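Local coordinates for protein carbonic anhydrase (Coccomyxa sp. PA, PDB 3UCO) that binds one zinc ion per subunit and, as a beta-class carbonic anhydrase, probably catalyses the reversible hydration of carbon dioxide to hydrogencarbonate, at residues Leu43-Ala48 with Ser84-Thr89; Arg51-Gln56 with Val67-Gly72; Leu93-Ile98 with Gln179-His184. All coordinates share one frame; numbering follows the deposited sequence.

Contact 1: residues Leu43-Ala48 with Ser84-Thr89. With ZN (zinc ion), chain C.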
loop_
_atom_site.group_PDB
_atom_site.type_symbol
_atom_site.label_atom_id
_atom_site.label_comp_id
_atom_site.label_asym_id
_atom_site.label_seq_id
_atom_site.Cartn_x
_atom_site.Cartn_y
_atom_site.Cartn_z
ATOM N N LEU A 43 22.345 5.835 1.907
ATOM C CA LEU A 43 20.940 5.803 2.166
ATOM C C LEU A 43 20.808 5.308 3.590
ATOM O O LEU A 43 21.386 4.299 3.957
ATOM C CB LEU A 43 20.217 4.832 1.228
ATOM C CG LEU A 43 18.784 4.447 1.665
ATOM C CD1 LEU A 43 17.962 5.678 2.056
ATOM C CD2 LEU A 43 18.022 3.586 0.623
ATOM N N TYR A 44 19.995 5.948 4.413
ATOM C CA TYR A 44 19.834 5.397 5.738
ATOM C C TYR A 44 18.383 5.056 5.990
ATOM O O TYR A 44 17.532 5.880 5.738
ATOM C CB TYR A 44 20.355 6.387 6.714
ATOM C CG TYR A 44 19.904 6.228 8.124
ATOM C CD1 TYR A 44 20.837 5.840 9.135
ATOM C CD2 TYR A 44 18.584 6.514 8.485
ATOM C CE1 TYR A 44 20.456 5.745 10.449
ATOM C CE2 TYR A 44 18.173 6.431 9.814
ATOM C CZ TYR A 44 19.125 6.051 10.807
ATOM O OH TYR A 44 18.745 5.931 12.133
ATOM N N ILE A 45 18.110 3.830 6.447
ATOM C CA ILE A 45 16.774 3.393 6.803
ATOM C C ILE A 45 16.715 3.157 8.344
ATOM O O ILE A 45 17.335 2.225 8.853
ATOM C CB ILE A 45 16.399 2.088 6.052
ATOM C CG1 ILE A 45 16.392 2.321 4.548
ATOM C CG2 ILE A 45 15.020 1.549 6.545
ATOM C CD1 ILE A 45 16.500 1.018 3.698
ATOM N N GLY A 46 15.990 3.989 9.084
ATOM C CA GLY A 46 15.867 3.772 10.504
ATOM C C GLY A 46 14.498 4.182 11.029
ATOM O O GLY A 46 13.559 4.428 10.251
ATOM N N CYS A 47 14.405 4.351 12.345
ATOM C CA CYS A 47 13.138 4.497 13.009
ATOM C C CYS A 47 12.707 5.897 13.090
ATOM O O CYS A 47 13.545 6.788 13.173
ATOM C CB CYS A 47 13.149 3.812 14.384
ATOM S SG CYS A 47 11.486 3.704 15.081
ATOM N N ALA A 48 11.385 6.111 12.991
ATOM C CA ALA A 48 10.807 7.466 13.127
ATOM C C ALA A 48 11.021 8.068 14.532
ATOM O O ALA A 48 10.814 9.272 14.706
ATOM C CB ALA A 48 9.381 7.460 12.801
ATOM N N SER A 84 10.560 3.404 -2.879
ATOM C CA SER A 84 10.964 4.470 -3.753
ATOM C C SER A 84 12.170 5.210 -3.219
ATOM O O SER A 84 12.908 5.793 -3.961
ATOM C CB SER A 84 9.817 5.417 -4.056
ATOM O OG SER A 84 9.193 5.867 -2.900
ATOM N N CYS A 85 12.387 5.162 -1.925
ATOM C CA CYS A 85 13.577 5.739 -1.374
ATOM C C CYS A 85 14.732 4.891 -1.822
ATOM O O CYS A 85 15.779 5.367 -2.122
ATOM C CB CYS A 85 13.511 5.741 0.134
ATOM S SG CYS A 85 12.606 7.115 0.860
ATOM N N LEU A 86 14.515 3.605 -1.877
ATOM C CA LEU A 86 15.540 2.687 -2.240
ATOM C C LEU A 86 15.829 2.754 -3.711
ATOM O O LEU A 86 16.947 2.762 -4.112
ATOM C CB LEU A 86 15.080 1.305 -1.875
ATOM C CG LEU A 86 16.091 0.226 -1.604
ATOM C CD1 LEU A 86 17.086 0.679 -0.615
ATOM C CD2 LEU A 86 15.325 -0.910 -1.073
ATOM N N GLU A 87 14.799 2.806 -4.521
ATOM C CA GLU A 87 14.986 2.845 -5.942
ATOM C C GLU A 87 15.623 4.133 -6.364
ATOM O O GLU A 87 16.504 4.144 -7.165
ATOM C CB GLU A 87 13.666 2.662 -6.666
ATOM C CG GLU A 87 13.796 2.646 -8.155
ATOM C CD GLU A 87 12.504 2.842 -8.865
ATOM O OE1 GLU A 87 12.032 3.965 -8.926
ATOM O OE2 GLU A 87 11.948 1.880 -9.374
ATOM N N TYR A 88 15.163 5.234 -5.829
ATOM C CA TYR A 88 15.678 6.502 -6.264
ATOM C C TYR A 88 17.108 6.717 -5.865
ATOM O O TYR A 88 17.838 7.358 -6.563
ATOM C CB TYR A 88 14.847 7.631 -5.712
ATOM C CG TYR A 88 15.224 8.957 -6.276
ATOM C CD1 TYR A 88 14.917 9.282 -7.563
ATOM C CD2 TYR A 88 15.881 9.879 -5.518
ATOM C CE1 TYR A 88 15.253 10.462 -8.070
ATOM C CE2 TYR A 88 16.228 11.057 -6.024
ATOM C CZ TYR A 88 15.913 11.349 -7.301
ATOM O OH TYR A 88 16.256 12.556 -7.813
ATOM N N THR A 89 17.506 6.213 -4.719
ATOM C CA THR A 89 18.873 6.451 -4.279
ATOM C C THR A 89 19.842 5.512 -4.923
ATOM O O THR A 89 20.929 5.925 -5.178
ATOM C CB THR A 89 19.081 6.359 -2.784
ATOM O OG1 THR A 89 18.678 5.061 -2.350
ATOM C CG2 THR A 89 18.301 7.440 -2.113
HETATM ZN ZN ZN C . 11.749 2.699 17.181
HETATM O O HOH W 1 10.143 3.895 18.272
#
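In the beta-alpha-beta crossover that leads from strand 65-70 through helix 80-92 to strand 97-103, Leu43 on the intervening strand 42-47 packs beneath the helix against Leu86 and Thr89. The short segment axes run nearly antiparallel, 169° apart, and approach to 9.7 Å, a spacing bridged chiefly by side chains. Leu43 carries most of the strand's side of the contact, through one branch. With CG anti to the backbone N (chi1 165°), its CD2 is turned to the helix, where it lies 3.3 Å from Leu86 CD1, the two side chains crossing at about a right angle. The same CD2 meets Thr89 OG1 at 3.4 Å. That hydroxyl is turned back onto its own helix: Thr89 OG1 donates to Cys85 O over 2.9 Å, in the carbonyl plane, and the oxygen also receives Thr89 N. The polar atom is thus satisfied although an apolar methyl adjoins it. Ile45 CD1 extends the apolar patch more loosely, 4.4 Å from Leu86 CD1. At the far end of the strand, Cys47 SG binds the zinc ion at 2.3 Å; His103, Cys106 and a water complete the four ligands. A strand braced beneath a helix at one end and ending in a metal-binding cysteine is in keeping with the alpha/beta fold and zinc site of beta-class carbonic anhydrases.

Contact 2: residues Arg51-Gln56 with Val67-Gly72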
loop_
_atom_site.group_PDB
_atom_site.type_symbol
_atom_site.label_atom_id
_atom_site.label_comp_id
_atom_site.label_asym_id
_atom_site.label_seq_id
_atom_site.Cartn_x
_atom_site.Cartn_y
_atom_site.Cartn_z
ATOM N N ARG A 51 14.451 10.118 19.216
ATOM C CA ARG A 51 15.792 10.126 19.789
ATOM C C ARG A 51 16.816 9.635 18.807
ATOM O O ARG A 51 17.937 9.424 19.206
ATOM C CB ARG A 51 15.850 9.269 21.079
ATOM C CG ARG A 51 14.740 9.650 22.083
ATOM C CD ARG A 51 14.383 8.553 23.021
ATOM N NE ARG A 51 13.964 7.310 22.371
ATOM C CZ ARG A 51 13.514 6.247 23.040
ATOM N NH1 ARG A 51 13.455 6.275 24.374
ATOM N NH2 ARG A 51 13.136 5.142 22.400
ATOM N N VAL A 52 16.471 9.439 17.539
ATOM C CA VAL A 52 17.432 8.814 16.627
ATOM C C VAL A 52 17.621 9.575 15.293
ATOM O O VAL A 52 16.965 9.187 14.295
ATOM C CB VAL A 52 17.086 7.299 16.369
ATOM C CG1 VAL A 52 18.281 6.521 15.802
ATOM C CG2 VAL A 52 16.618 6.619 17.636
ATOM N N SER A 53 18.476 10.627 15.243
ATOM C CA SER A 53 18.698 11.378 13.983
ATOM C C SER A 53 19.976 11.066 13.339
ATOM O O SER A 53 21.024 11.455 13.837
ATOM C CB SER A 53 18.659 12.841 14.208
ATOM O OG SER A 53 17.836 12.953 15.367
ATOM N N PRO A 54 19.919 10.356 12.225
ATOM C CA PRO A 54 21.157 9.910 11.672
ATOM C C PRO A 54 22.082 11.099 11.409
ATOM O O PRO A 54 23.291 10.968 11.618
ATOM C CB PRO A 54 20.748 9.250 10.361
ATOM C CG PRO A 54 19.314 9.723 10.112
ATOM C CD PRO A 54 18.746 9.942 11.446
ATOM N N ALA A 55 21.558 12.215 10.960
ATOM C CA ALA A 55 22.423 13.305 10.581
ATOM C C ALA A 55 23.248 13.781 11.732
ATOM O O ALA A 55 24.371 14.165 11.568
ATOM C CB ALA A 55 21.630 14.427 10.025
ATOM N N GLN A 56 22.685 13.778 12.913
ATOM C CA GLN A 56 23.386 14.351 14.016
ATOM C C GLN A 56 24.181 13.357 14.840
ATOM O O GLN A 56 25.089 13.736 15.536
ATOM C CB GLN A 56 22.442 15.183 14.859
ATOM C CG GLN A 56 21.752 14.456 15.930
ATOM C CD GLN A 56 20.859 15.363 16.714
ATOM O OE1 GLN A 56 20.211 14.946 17.658
ATOM N NE2 GLN A 56 20.820 16.620 16.327
ATOM N N VAL A 67 17.628 9.904 3.740
ATOM C CA VAL A 67 17.007 9.236 4.870
ATOM C C VAL A 67 15.527 8.754 4.646
ATOM O O VAL A 67 14.624 9.570 4.306
ATOM C CB VAL A 67 17.048 10.183 6.067
ATOM C CG1 VAL A 67 16.159 9.690 7.204
ATOM C CG2 VAL A 67 18.493 10.306 6.578
ATOM N N GLN A 68 15.293 7.444 4.856
ATOM C CA GLN A 68 13.960 6.929 5.156
ATOM C C GLN A 68 13.782 6.679 6.680
ATOM O O GLN A 68 14.615 6.054 7.324
ATOM C CB GLN A 68 13.627 5.710 4.294
ATOM C CG GLN A 68 12.615 4.734 4.873
ATOM C CD GLN A 68 11.087 5.025 4.594
ATOM O OE1 GLN A 68 10.225 4.315 5.103
ATOM N NE2 GLN A 68 10.791 6.041 3.853
ATOM N N ARG A 69 12.704 7.199 7.255
ATOM C CA ARG A 69 12.377 6.895 8.639
ATOM C C ARG A 69 10.885 6.490 8.764
ATOM O O ARG A 69 9.979 7.205 8.305
ATOM C CB ARG A 69 12.662 8.097 9.520
ATOM C CG ARG A 69 14.095 8.139 9.947
ATOM C CD ARG A 69 14.554 9.436 10.605
ATOM N NE ARG A 69 14.174 9.412 12.006
ATOM C CZ ARG A 69 14.406 10.438 12.838
ATOM N NH1 ARG A 69 15.076 11.530 12.396
ATOM N NH2 ARG A 69 14.066 10.333 14.121
ATOM N N ASN A 70 10.644 5.319 9.346
ATOM C CA ASN A 70 9.330 4.826 9.540
ATOM C C ASN A 70 9.228 4.146 10.916
ATOM O O ASN A 70 10.246 4.032 11.671
ATOM C CB ASN A 70 8.985 3.912 8.351
ATOM C CG ASN A 70 9.715 2.636 8.366
ATOM O OD1 ASN A 70 9.788 1.982 9.380
ATOM N ND2 ASN A 70 10.199 2.203 7.216
ATOM N N VAL A 71 8.032 3.725 11.279
ATOM C CA VAL A 71 7.837 3.149 12.593
ATOM C C VAL A 71 8.445 1.743 12.605
ATOM O O VAL A 71 7.859 0.836 12.094
ATOM C CB VAL A 71 6.325 3.163 13.058
ATOM C CG1 VAL A 71 6.105 2.286 14.302
ATOM C CG2 VAL A 71 5.880 4.558 13.344
ATOM N N GLY A 72 9.590 1.560 13.272
ATOM C CA GLY A 72 10.191 0.235 13.448
ATOM C C GLY A 72 11.195 -0.086 12.358
ATOM O O GLY A 72 11.551 -1.243 12.180
HETATM O O HOH W 2 14.638 13.022 15.037
#
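The backbones stay well apart, with Ser53 CA 9.4 Å from Arg69 CA and Pro54 CA 8.0 Å from Val67 CA, and no hydrogen bond links the two segments directly, so the contact rests on side chains of 67-72 that meet both side chains and backbone of 51-56. Arg69 has the largest single share. Its chain bends at chi3 (82°), which carries the guanidinium beneath the carbonyl of Val52: Val52 O sits over the centre of one face, 3.2 Å from Arg69 CZ. Although Arg69 NH2 is similarly near, the N-H does not point at this oxygen, and the approach is better read as a carbonyl dipole resting on a flat cation, an arrangement likely to be electrostatically favourable. The true hydrogen bonds leave by other directions. Arg69 NH2 donates to a water 2.9 Å away, in plane at the guanidinium edge, and that water is also bonded to Ser53 OG at 3.2 Å, bridging the segments. Arg69 NE donates to Cys47 O, tying the group to the zinc-binding end of strand 42-47. Below it, Pro54 CG meets Val67 CG2 at 3.7 Å, an apolar touch that places the first turn of helix 54-57 against the strand. Within segment 67-72, Asn70 ND2 donates to a lone pair of Gln68 OE1 over 3.0 Å, nearly straight at 163°; Asn81 of the second subunit bonds the same oxygen. Arg51, ahead of the helix, forms a salt bridge with Asp49. The contact therefore joins helix 54-57 to strand 65-70 within the beta-alpha-beta unit begun by strand 42-47, beside the Asp-Arg pair characteristic of beta-class carbonic anhydrase active sites.

Contact 3: residues Leu93-Ile98 with Gln179-His184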
loop_
_atom_site.group_PDB
_atom_site.type_symbol
_atom_site.label_atom_id
_atom_site.label_comp_id
_atom_site.label_asym_id
_atom_site.label_seq_id
_atom_site.Cartn_x
_atom_site.Cartn_y
_atom_site.Cartn_z
ATOM N N LEU A 93 20.579 8.350 -7.808
ATOM C CA LEU A 93 21.670 9.071 -7.178
ATOM C C LEU A 93 22.956 8.225 -7.086
ATOM O O LEU A 93 24.019 8.727 -6.765
ATOM C CB LEU A 93 21.272 9.581 -5.792
ATOM C CG LEU A 93 20.105 10.562 -5.759
ATOM C CD1 LEU A 93 19.796 10.809 -4.338
ATOM C CD2 LEU A 93 20.402 11.857 -6.488
ATOM N N LYS A 94 22.838 6.941 -7.373
ATOM C CA LYS A 94 23.954 5.980 -7.281
ATOM C C LYS A 94 24.663 6.068 -5.941
ATOM O O LYS A 94 25.864 6.342 -5.886
ATOM C CB LYS A 94 24.948 6.071 -8.478
ATOM C CG LYS A 94 24.353 5.745 -9.860
ATOM C CD LYS A 94 25.199 6.460 -10.947
ATOM C CE LYS A 94 24.420 6.928 -12.234
ATOM N NZ LYS A 94 23.590 5.813 -12.798
ATOM N N ILE A 95 23.929 5.815 -4.858
ATOM C CA ILE A 95 24.545 5.766 -3.517
ATOM C C ILE A 95 25.381 4.486 -3.442
ATOM O O ILE A 95 25.350 3.635 -4.345
ATOM C CB ILE A 95 23.512 5.859 -2.352
ATOM C CG1 ILE A 95 22.376 4.845 -2.535
ATOM C CG2 ILE A 95 22.932 7.219 -2.249
ATOM C CD1 ILE A 95 22.458 3.712 -1.618
ATOM N N LYS A 96 26.162 4.372 -2.389
ATOM C CA LYS A 96 27.136 3.264 -2.278
ATOM C C LYS A 96 26.865 2.413 -1.061
ATOM O O LYS A 96 27.193 1.268 -1.069
ATOM C CB LYS A 96 28.580 3.825 -2.197
ATOM C CG LYS A 96 29.167 4.215 -3.561
ATOM C CD LYS A 96 30.442 5.021 -3.381
ATOM C CE LYS A 96 30.783 5.810 -4.663
ATOM N NZ LYS A 96 32.262 6.026 -4.723
ATOM N N HIS A 97 26.274 2.993 -0.018
ATOM C CA HIS A 97 26.053 2.292 1.228
ATOM C C HIS A 97 24.645 2.491 1.777
ATOM O O HIS A 97 24.133 3.625 1.802
ATOM C CB HIS A 97 27.124 2.731 2.268
ATOM C CG HIS A 97 28.496 2.920 1.678
ATOM N ND1 HIS A 97 29.225 1.875 1.133
ATOM C CD2 HIS A 97 29.256 4.031 1.519
ATOM C CE1 HIS A 97 30.379 2.336 0.680
ATOM N NE2 HIS A 97 30.421 3.640 0.896
ATOM N N ILE A 98 24.027 1.407 2.240
ATOM C CA ILE A 98 22.687 1.434 2.814
ATOM C C ILE A 98 22.833 1.078 4.276
ATOM O O ILE A 98 23.300 -0.028 4.611
ATOM C CB ILE A 98 21.785 0.430 2.095
ATOM C CG1 ILE A 98 21.582 0.865 0.628
ATOM C CG2 ILE A 98 20.480 0.273 2.793
ATOM C CD1 ILE A 98 20.967 -0.215 -0.264
ATOM N N GLN A 179 26.948 -2.997 -10.050
ATOM C CA GLN A 179 27.035 -1.707 -9.344
ATOM C C GLN A 179 27.482 -1.889 -7.869
ATOM O O GLN A 179 26.999 -2.753 -7.155
ATOM C CB GLN A 179 25.736 -0.939 -9.493
ATOM C CG GLN A 179 25.584 0.301 -8.581
ATOM C CD GLN A 179 24.290 1.091 -8.873
ATOM O OE1 GLN A 179 23.543 0.784 -9.824
ATOM N NE2 GLN A 179 24.038 2.119 -8.074
ATOM N N PRO A 180 28.499 -1.147 -7.442
ATOM C CA PRO A 180 28.956 -1.428 -6.060
ATOM C C PRO A 180 27.949 -0.905 -5.040
ATOM O O PRO A 180 27.523 0.251 -5.103
ATOM C CB PRO A 180 30.288 -0.635 -5.942
ATOM C CG PRO A 180 30.227 0.359 -7.122
ATOM C CD PRO A 180 29.462 -0.325 -8.199
ATOM N N LEU A 181 27.619 -1.732 -4.068
ATOM C CA LEU A 181 26.578 -1.399 -3.136
ATOM C C LEU A 181 26.761 -2.259 -1.912
ATOM O O LEU A 181 26.729 -3.480 -2.008
ATOM C CB LEU A 181 25.184 -1.695 -3.799
ATOM C CG LEU A 181 23.937 -1.146 -3.063
ATOM C CD1 LEU A 181 24.100 0.292 -2.790
ATOM C CD2 LEU A 181 22.720 -1.315 -3.907
ATOM N N SER A 182 26.887 -1.636 -0.757
ATOM C CA SER A 182 27.064 -2.395 0.440
ATOM C C SER A 182 25.844 -2.206 1.375
ATOM O O SER A 182 25.245 -1.119 1.437
ATOM C CB SER A 182 28.390 -2.004 1.142
ATOM O OG SER A 182 28.316 -0.727 1.777
ATOM N N VAL A 183 25.495 -3.248 2.119
ATOM C CA VAL A 183 24.420 -3.122 3.081
ATOM C C VAL A 183 24.925 -3.355 4.516
ATOM O O VAL A 183 25.690 -4.279 4.708
ATOM C CB VAL A 183 23.276 -4.108 2.713
ATOM C CG1 VAL A 183 22.164 -3.888 3.607
ATOM C CG2 VAL A 183 22.828 -3.881 1.270
ATOM N N HIS A 184 24.464 -2.555 5.498
ATOM C CA HIS A 184 24.978 -2.577 6.889
ATOM C C HIS A 184 23.870 -2.680 7.987
ATOM O O HIS A 184 22.868 -1.977 7.932
ATOM C CB HIS A 184 25.858 -1.311 7.143
ATOM C CG HIS A 184 26.889 -1.058 6.076
ATOM N ND1 HIS A 184 28.208 -1.438 6.200
ATOM C CD2 HIS A 184 26.777 -0.495 4.848
ATOM C CE1 HIS A 184 28.860 -1.091 5.106
ATOM N NE2 HIS A 184 28.017 -0.509 4.272
HETATM O O HOH W 3 26.574 2.237 -6.461
#
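Ser182 OG is gripped by two imidazoles, one from each segment. His97 ND1 lies 2.8 Å from Ser182 OG, which meets the His97 ring at its edge, near the ring plane; His184 NE2 approaches the same hydroxyl from its own strand, at a modelled separation too short to be taken literally. Which partner donates is not settled for either bond. Ser182 OG stands between its backbone N and carbonyl carbon (chi1 74°), a setting that holds it up to both rings. The histidine planes lie 72° apart and form no stack. An alanine in place of His184 would probably deprive Ser182 OG of one of its two partners and bare His97 CB, 3.9 Å from His184 NE2. Beneath these rings the backbones pair as parallel strands. Ser182 N donates to Lys96 O, Ile98 N to Ser182 O and His184 N to Ile98 O, each at 2.9 Å. On the face carrying Ile98 and Val183, Ile98 CD1 touches Leu181 CD1 at 4.1 Å, and Ile95 CD1 reaches the same methyl at 4.0 Å, so Leu181 is packed by both isoleucines. Before the strands pair, a water spans the gap: it donates to Ile95 O and Pro180 O and accepts from Gln179 NE2 at 3.0 Å; the other end of that amide, Gln179 OE1, is hydrogen-bonded to Arg177. Ile98 and Val183 face helix 146-167, with helix 80-92 also over Ile98 and helix 169-176 over Ile98 and Leu181; Ser182 and His184 meet Ala7 and Leu9 of the second subunit, and strand 97-103 lies between strands 42-47 and 182-189.

Overall arrangement
From the N terminus, strand 42-47 opens the loop that contact 1 closes at helix 80-92. Contact 2 is nested inside this loop, joining 51-56 to 67-72 before the chain reaches that helix. Contact 3 follows in series: its first segment begins soon after the helix, and it closes a much longer, largely helical loop at 179-184. All three reach one sheet, in which strand 42-47 lies between 65-70 and 97-103. Contacts 1 and 2 are joined by Tyr44 O to Gln68 N at 2.9 Å, and contacts 1 and 3 by Leu43 N to His97 O at 2.8 Å. Contacts 2 and 3 do not touch, their nearest atoms being about 8 Å apart.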